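Local coordinates for Beta/alpha-amylase (Paenibacillus polymyxa, PDB 3VOC), which hydrolyses alpha-1,4-glucosidic linkages of starch, its family 14 beta-amylase domain releasing successive maltose units from the non-reducing ends of the chains, at residues Thr40-Gly45 against Phe55-Tyr60. Numbering follows the deposited sequence.
Sequences TDVWWG and FDWSYY
Y60, in the first turn of helix 58-69, reaches the C-terminal end of strand 37-43, a worked example of how a beta/alpha barrel ties a helix to the strand before it. Its CG lies anti to its own carbonyl carbon (chi1 -74°), and the ring runs alongside V42 in the opposite sense, hydroxyl foremost. V42, with CG1 anti to its backbone N (chi1 -178°), lays that methyl over one ring face as a CH-pi contact, 3.8 Å from CG1 to the centroid of the Y60 ring. Y59 CD2 covers the opposite face over its centre, so the phenol is sandwiched. T40 CG2 meets the ring edge, 3.8 Å from Y60 CE1. The same V42 CG1 also abuts the in-plane rim of W57, 3.7 Å from its CZ3; the two side chains cross nearly at right angles, and the indole N-H of W57 turns to S139 on helix 127-144.

This buried side is tight, whereas the start of the helix loosens toward solvent. There exposed D56 and S58 make no contact with residues 40-45; D56 caps the helix start, its OD1 accepting from S58 N at 3.2 Å, met from above the carboxylate plane, and from S58 OG on its syn lone pair.

At its buried tip, Y60 OH receives a nearly straight bond from W43 N (3.0 Å, 171°) and gives a weak one to D41 O (2.8 Å from Y60 OH). One hydroxyl thus serves a backbone donor and a backbone acceptor on either side of V42, where the strand gives way to helix 44-47. D41, which probably binds substrate as in related beta-amylases, turns its carboxylate away toward S79; the phenol, anchored mainly by W43 N, meets only its carbonyl, consistent with Y60 helping, from the second shell, to place the backbone of D41.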
loop_
_atom_site.group_PDB
_atom_site.type_symbol
_atom_site.label_atom_id
_atom_site.label_comp_id
_atom_site.label_asym_id
_atom_site.label_seq_id
_atom_site.Cartn_x
_atom_site.Cartn_y
_atom_site.Cartn_z
ATOM N N THR A 40 3.553 -11.257 6.171
ATOM C CA THR A 40 4.628 -11.700 5.285
ATOM C C THR A 40 4.398 -11.210 3.866
ATOM O O THR A 40 3.376 -11.530 3.265
ATOM C CB THR A 40 4.690 -13.247 5.233
ATOM O OG1 THR A 40 4.873 -13.770 6.555
ATOM C CG2 THR A 40 5.836 -13.733 4.307
ATOM N N ASP A 41 5.350 -10.448 3.326
ATOM C CA ASP A 41 5.373 -10.202 1.893
ATOM C C ASP A 41 5.549 -11.520 1.144
ATOM O O ASP A 41 6.574 -12.195 1.298
ATOM C CB ASP A 41 6.496 -9.251 1.500
ATOM C CG ASP A 41 6.104 -7.794 1.654
ATOM O OD1 ASP A 41 5.040 -7.386 1.154
ATOM O OD2 ASP A 41 6.880 -7.053 2.266
ATOM N N VAL A 42 4.530 -11.893 0.375
ATOM C CA VAL A 42 4.602 -13.073 -0.513
ATOM C C VAL A 42 4.914 -12.497 -1.882
ATOM O O VAL A 42 4.014 -12.050 -2.619
ATOM C CB VAL A 42 3.303 -13.917 -0.454
ATOM C CG1 VAL A 42 3.390 -15.166 -1.335
ATOM C CG2 VAL A 42 2.997 -14.320 1.011
ATOM N N TRP A 43 6.214 -12.441 -2.187
ATOM C CA TRP A 43 6.694 -11.701 -3.369
ATOM C C TRP A 43 6.281 -12.356 -4.699
ATOM O O TRP A 43 6.601 -13.520 -4.958
ATOM C CB TRP A 43 8.226 -11.550 -3.326
ATOM C CG TRP A 43 8.693 -10.693 -2.200
ATOM C CD1 TRP A 43 9.307 -11.104 -1.059
ATOM C CD2 TRP A 43 8.552 -9.269 -2.094
ATOM N NE1 TRP A 43 9.569 -10.023 -0.251
ATOM C CE2 TRP A 43 9.113 -8.886 -0.860
ATOM C CE3 TRP A 43 7.995 -8.283 -2.925
ATOM C CZ2 TRP A 43 9.138 -7.551 -0.418
ATOM C CZ3 TRP A 43 8.025 -6.946 -2.493
ATOM C CH2 TRP A 43 8.595 -6.595 -1.247
ATOM N N TRP A 44 5.599 -11.601 -5.554
ATOM C CA TRP A 44 5.279 -12.096 -6.891
ATOM C C TRP A 44 6.520 -12.645 -7.609
ATOM O O TRP A 44 6.471 -13.715 -8.250
ATOM C CB TRP A 44 4.626 -10.989 -7.723
ATOM C CG TRP A 44 3.835 -11.507 -8.908
ATOM C CD1 TRP A 44 3.534 -12.835 -9.209
ATOM C CD2 TRP A 44 3.204 -10.716 -9.919
ATOM N NE1 TRP A 44 2.777 -12.887 -10.351
ATOM C CE2 TRP A 44 2.556 -11.608 -10.806
ATOM C CE3 TRP A 44 3.123 -9.326 -10.163
ATOM C CZ2 TRP A 44 1.847 -11.161 -11.924
ATOM C CZ3 TRP A 44 2.406 -8.886 -11.252
ATOM C CH2 TRP A 44 1.776 -9.802 -12.131
ATOM N N GLY A 45 7.631 -11.913 -7.471
ATOM C CA GLY A 45 8.908 -12.258 -8.105
ATOM C C GLY A 45 9.476 -13.592 -7.636
ATOM O O GLY A 45 10.272 -14.198 -8.343
ATOM N N PHE A 55 4.348 -21.592 -11.325
ATOM C CA PHE A 55 4.442 -21.158 -9.933
ATOM C C PHE A 55 5.451 -21.959 -9.137
ATOM O O PHE A 55 5.691 -23.137 -9.424
ATOM C CB PHE A 55 3.056 -21.243 -9.270
ATOM C CG PHE A 55 2.060 -20.297 -9.863
ATOM C CD1 PHE A 55 2.035 -18.942 -9.462
ATOM C CD2 PHE A 55 1.151 -20.738 -10.822
ATOM C CE1 PHE A 55 1.119 -18.056 -10.031
ATOM C CE2 PHE A 55 0.236 -19.853 -11.385
ATOM C CZ PHE A 55 0.229 -18.506 -10.986
ATOM N N ASP A 56 6.042 -21.308 -8.138
ATOM C CA ASP A 56 6.885 -21.989 -7.165
ATOM C C ASP A 56 6.495 -21.443 -5.793
ATOM O O ASP A 56 6.897 -20.341 -5.421
ATOM C CB ASP A 56 8.365 -21.722 -7.448
ATOM C CG ASP A 56 9.299 -22.504 -6.513
ATOM O OD1 ASP A 56 8.819 -23.202 -5.592
ATOM O OD2 ASP A 56 10.522 -22.426 -6.714
ATOM N N TRP A 57 5.676 -22.206 -5.076
ATOM C CA TRP A 57 5.217 -21.813 -3.748
ATOM C C TRP A 57 6.022 -22.464 -2.628
ATOM O O TRP A 57 5.706 -22.250 -1.454
ATOM C CB TRP A 57 3.726 -22.156 -3.571
ATOM C CG TRP A 57 2.811 -21.394 -4.491
ATOM C CD1 TRP A 57 2.181 -21.876 -5.604
ATOM C CD2 TRP A 57 2.418 -20.019 -4.375
ATOM N NE1 TRP A 57 1.411 -20.893 -6.179
ATOM C CE2 TRP A 57 1.539 -19.744 -5.444
ATOM C CE3 TRP A 57 2.702 -19.000 -3.457
ATOM C CZ2 TRP A 57 0.955 -18.486 -5.631
ATOM C CZ3 TRP A 57 2.126 -17.755 -3.640
ATOM C CH2 TRP A 57 1.265 -17.505 -4.720
ATOM N N SER A 58 7.056 -23.245 -2.970
ATOM C CA SER A 58 7.701 -24.121 -1.964
ATOM C C SER A 58 8.326 -23.342 -0.797
ATOM O O SER A 58 8.169 -23.714 0.358
ATOM C CB SER A 58 8.732 -25.074 -2.595
ATOM O OG SER A 58 9.764 -24.358 -3.256
ATOM N N TYR A 59 9.008 -22.248 -1.097
ATOM C CA TYR A 59 9.560 -21.408 -0.027
ATOM C C TYR A 59 8.479 -20.890 0.942
ATOM O O TYR A 59 8.677 -20.872 2.161
ATOM C CB TYR A 59 10.377 -20.261 -0.615
ATOM C CG TYR A 59 10.750 -19.186 0.387
ATOM C CD1 TYR A 59 11.830 -19.357 1.249
ATOM C CD2 TYR A 59 10.036 -17.981 0.448
ATOM C CE1 TYR A 59 12.186 -18.362 2.169
ATOM C CE2 TYR A 59 10.395 -16.974 1.348
ATOM C CZ TYR A 59 11.469 -17.173 2.205
ATOM O OH TYR A 59 11.823 -16.186 3.104
ATOM N N TYR A 60 7.340 -20.463 0.412
ATOM C CA TYR A 60 6.290 -19.950 1.283
ATOM C C TYR A 60 5.529 -21.032 2.030
ATOM O O TYR A 60 5.004 -20.784 3.105
ATOM C CB TYR A 60 5.354 -18.992 0.541
ATOM C CG TYR A 60 6.028 -17.673 0.300
ATOM C CD1 TYR A 60 6.304 -16.817 1.371
ATOM C CD2 TYR A 60 6.434 -17.284 -0.997
ATOM C CE1 TYR A 60 6.948 -15.600 1.166
ATOM C CE2 TYR A 60 7.078 -16.040 -1.216
ATOM C CZ TYR A 60 7.329 -15.216 -0.125
ATOM O OH TYR A 60 7.959 -14.001 -0.281
#